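Local structure of exopolysaccharide biosynthesis protein (Pantoea stewartii subsp. stewartii DC283, 6TGF) at the interface of chains A and B. The protein modifies the glycan of the bacterial biofilm, probably by hydrolysing exopolysaccharide, and has a bacteriophage tailspike-like parallel beta-helix fold. Sequence-based numbering; all coordinates share one arbitrary frame. Chains: chain A/B, Exopolysaccharide biosynthesis protein.

The interface of chains A and B. Residues chain A 418, 441-442, 444; chain B 382, 413, 415, 439.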
ATOM      1  N   ASN A 418       0.751  -8.285  -2.277  1.00 25.72           N
ATOM      2  CA  ASN A 418      -0.559  -8.979  -2.140  1.00 25.98           C
ATOM      3  C   ASN A 418      -0.689 -10.038  -3.241  1.00 25.97           C
ATOM      4  O   ASN A 418      -1.618  -9.930  -4.058  1.00 25.92           O
ATOM      5  CB  ASN A 418      -1.713  -7.972  -2.176  1.00 26.12           C
ATOM      6  CG  ASN A 418      -1.509  -6.816  -1.219  1.00 26.32           C
ATOM      7  OD1 ASN A 418      -1.326  -7.018  -0.022  1.00 26.67           O
ATOM      8  ND2 ASN A 418      -1.529  -5.599  -1.739  1.00 26.39           N
ATOM      9  N   HIS A 441       5.797  -6.913  -0.578  1.00 23.10           N
ATOM     10  CA  HIS A 441       4.847  -6.658   0.539  1.00 23.56           C
ATOM     11  C   HIS A 441       3.750  -7.729   0.558  1.00 23.94           C
ATOM     12  O   HIS A 441       2.940  -7.758  -0.384  1.00 23.97           O
ATOM     13  CB  HIS A 441       4.247  -5.249   0.430  1.00 23.66           C
ATOM     14  CG  HIS A 441       3.266  -4.934   1.508  1.00 23.84           C
ATOM     15  ND1 HIS A 441       3.654  -4.422   2.734  1.00 24.03           N
ATOM     16  CD2 HIS A 441       1.922  -5.063   1.560  1.00 23.98           C
ATOM     17  CE1 HIS A 441       2.590  -4.244   3.491  1.00 24.13           C
ATOM     18  NE2 HIS A 441       1.515  -4.630   2.793  1.00 24.15           N
ATOM     19  N   ASN A 442       3.728  -8.565   1.600  1.00 24.49           N
ATOM     20  CA  ASN A 442       2.616  -9.504   1.909  1.00 25.00           C
ATOM     21  C   ASN A 442       2.421 -10.466   0.731  1.00 25.30           C
ATOM     22  O   ASN A 442       1.392 -10.358   0.038  1.00 25.46           O
ATOM     23  CB  ASN A 442       1.333  -8.738   2.250  1.00 25.17           C
ATOM     24  CG  ASN A 442       0.237  -9.614   2.820  1.00 25.48           C
ATOM     25  OD1 ASN A 442       0.476 -10.762   3.193  1.00 25.62           O
ATOM     26  ND2 ASN A 442      -0.973  -9.081   2.891  1.00 25.76           N
ATOM     27  N   TRP A 444       2.726 -14.702  -0.677  1.00 27.16           N
ATOM     28  CA  TRP A 444       2.740 -16.155  -0.355  1.00 27.83           C
ATOM     29  C   TRP A 444       3.185 -16.946  -1.589  1.00 28.10           C
ATOM     30  O   TRP A 444       2.602 -16.735  -2.670  1.00 28.03           O
ATOM     31  CB  TRP A 444       1.365 -16.620   0.140  1.00 28.28           C
ATOM     32  CG  TRP A 444       1.000 -16.123   1.505  1.00 28.61           C
ATOM     33  CD1 TRP A 444       0.532 -14.882   1.830  1.00 28.67           C
ATOM     34  CD2 TRP A 444       1.054 -16.866   2.737  1.00 28.93           C
ATOM     35  NE1 TRP A 444       0.299 -14.800   3.177  1.00 28.88           N
ATOM     36  CE2 TRP A 444       0.609 -16.000   3.760  1.00 29.00           C
ATOM     37  CE3 TRP A 444       1.436 -18.169   3.077  1.00 29.13           C
ATOM     38  CZ2 TRP A 444       0.538 -16.402   5.094  1.00 29.24           C
ATOM     39  CZ3 TRP A 444       1.366 -18.563   4.395  1.00 29.30           C
ATOM     40  CH2 TRP A 444       0.923 -17.690   5.388  1.00 29.34           C
TER
ATOM     41  N   LYS B 382      -8.018  -8.630   4.278  1.00 29.05           N
ATOM     42  CA  LYS B 382      -7.591  -7.241   3.962  1.00 28.78           C
ATOM     43  C   LYS B 382      -8.759  -6.299   4.260  1.00 28.47           C
ATOM     44  O   LYS B 382      -9.788  -6.402   3.571  1.00 28.35           O
ATOM     45  CB  LYS B 382      -7.130  -7.134   2.504  1.00 28.99           C
ATOM     46  CG  LYS B 382      -5.639  -7.355   2.292  1.00 29.23           C
ATOM     47  CD  LYS B 382      -5.303  -8.216   1.096  1.00 29.52           C
ATOM     48  CE  LYS B 382      -3.867  -8.691   1.112  1.00 29.75           C
ATOM     49  NZ  LYS B 382      -3.667  -9.874   0.243  1.00 30.07           N
ATOM     50  N   ALA B 413      -2.816 -14.068   7.826  1.00 29.71           N
ATOM     51  CA  ALA B 413      -2.682 -12.984   6.825  1.00 29.07           C
ATOM     52  C   ALA B 413      -3.798 -11.946   7.004  1.00 28.42           C
ATOM     53  O   ALA B 413      -4.513 -11.660   6.021  1.00 28.46           O
ATOM     54  CB  ALA B 413      -2.677 -13.576   5.436  1.00 29.16           C
ATOM     55  N   GLU B 415      -4.529  -8.119   7.341  1.00 26.13           N
ATOM     56  CA  GLU B 415      -3.884  -6.826   6.987  1.00 25.82           C
ATOM     57  C   GLU B 415      -4.895  -5.689   7.179  1.00 25.36           C
ATOM     58  O   GLU B 415      -5.739  -5.489   6.284  1.00 25.29           O
ATOM     59  CB  GLU B 415      -3.336  -6.874   5.559  1.00 25.98           C
ATOM     60  CG  GLU B 415      -2.589  -5.613   5.159  1.00 26.10           C
ATOM     61  CD  GLU B 415      -1.809  -5.719   3.861  1.00 26.35           C
ATOM     62  OE1 GLU B 415      -0.909  -4.890   3.653  1.00 26.51           O
ATOM     63  OE2 GLU B 415      -2.110  -6.626   3.058  1.00 26.63           O
ATOM     64  N   LEU B 439      -0.425  -7.837   9.534  1.00 25.88           N
ATOM     65  CA  LEU B 439       0.134  -6.463   9.397  1.00 25.55           C
ATOM     66  C   LEU B 439      -0.891  -5.404   9.828  1.00 25.44           C
ATOM     67  O   LEU B 439      -2.091  -5.571   9.528  1.00 25.42           O
ATOM     68  CB  LEU B 439       0.551  -6.224   7.941  1.00 25.41           C
ATOM     69  CG  LEU B 439       1.665  -7.124   7.407  1.00 25.39           C
ATOM     70  CD1 LEU B 439       1.090  -8.340   6.696  1.00 25.45           C
ATOM     71  CD2 LEU B 439       2.580  -6.353   6.467  1.00 25.41           C
TER
HETATM   72  O   HOH W   1      -3.456 -10.316   4.086  1.00 32.43           O
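The carboxylate of B:Glu415 reaches over to chain A and is gripped there at both oxygens by two consecutive residues. B:Glu415 OE1 accepts a nearly straight hydrogen bond from the imidazole NE2 of A:His441 (2.6 Å), on the syn side of the carboxylate and almost within the ring plane, so the histidine presents its edge. The other oxygen, B:Glu415 OE2, receives the amide ND2 of A:Asn442 at 2.7 Å; this bond is more bent and arrives from above the carboxylate plane, with amide and carboxylate turned 70° apart. With CG anti to the backbone N (chi1 -177°) and the chain extended beyond it, the B:Glu415 carboxylate is carried across to chain A. Two donors on different oxygens should limit rotation of the carboxylate.

A water-mediated link continues from A:Asn442: its ND2 also lies 3.0 Å from the oxygen of water 1, which in turn hydrogen-bonds the backbone O of B:Ala413. One amide nitrogen thus bonds the B:Glu415 side chain directly and reaches a main-chain carbonyl of the partner through water.

Apolar contacts flank the polar centre. B:Leu439 sets its CD2 methyl 3.6 Å from CE1 of A:His441, while the aliphatic end of B:Lys382, its chain bent at chi2, passes the amide of A:Asn418, with CE 3.8 Å from CG. Apart from these pairs, NE1 of A:Trp444 lies 3.9 Å from CB of B:Ala413, a marginal van der Waals contact.

B:Glu415 lies on strand 414-417, between B:Lys382 on 380-384 and B:Leu439 on 438-441, while A:Asn442 occupies the turn between strands 438-441 and 443-446. The patch lies between two beta-helices running side by side in the three-copy deposited assembly, which probably reflects a tailspike-like trimer.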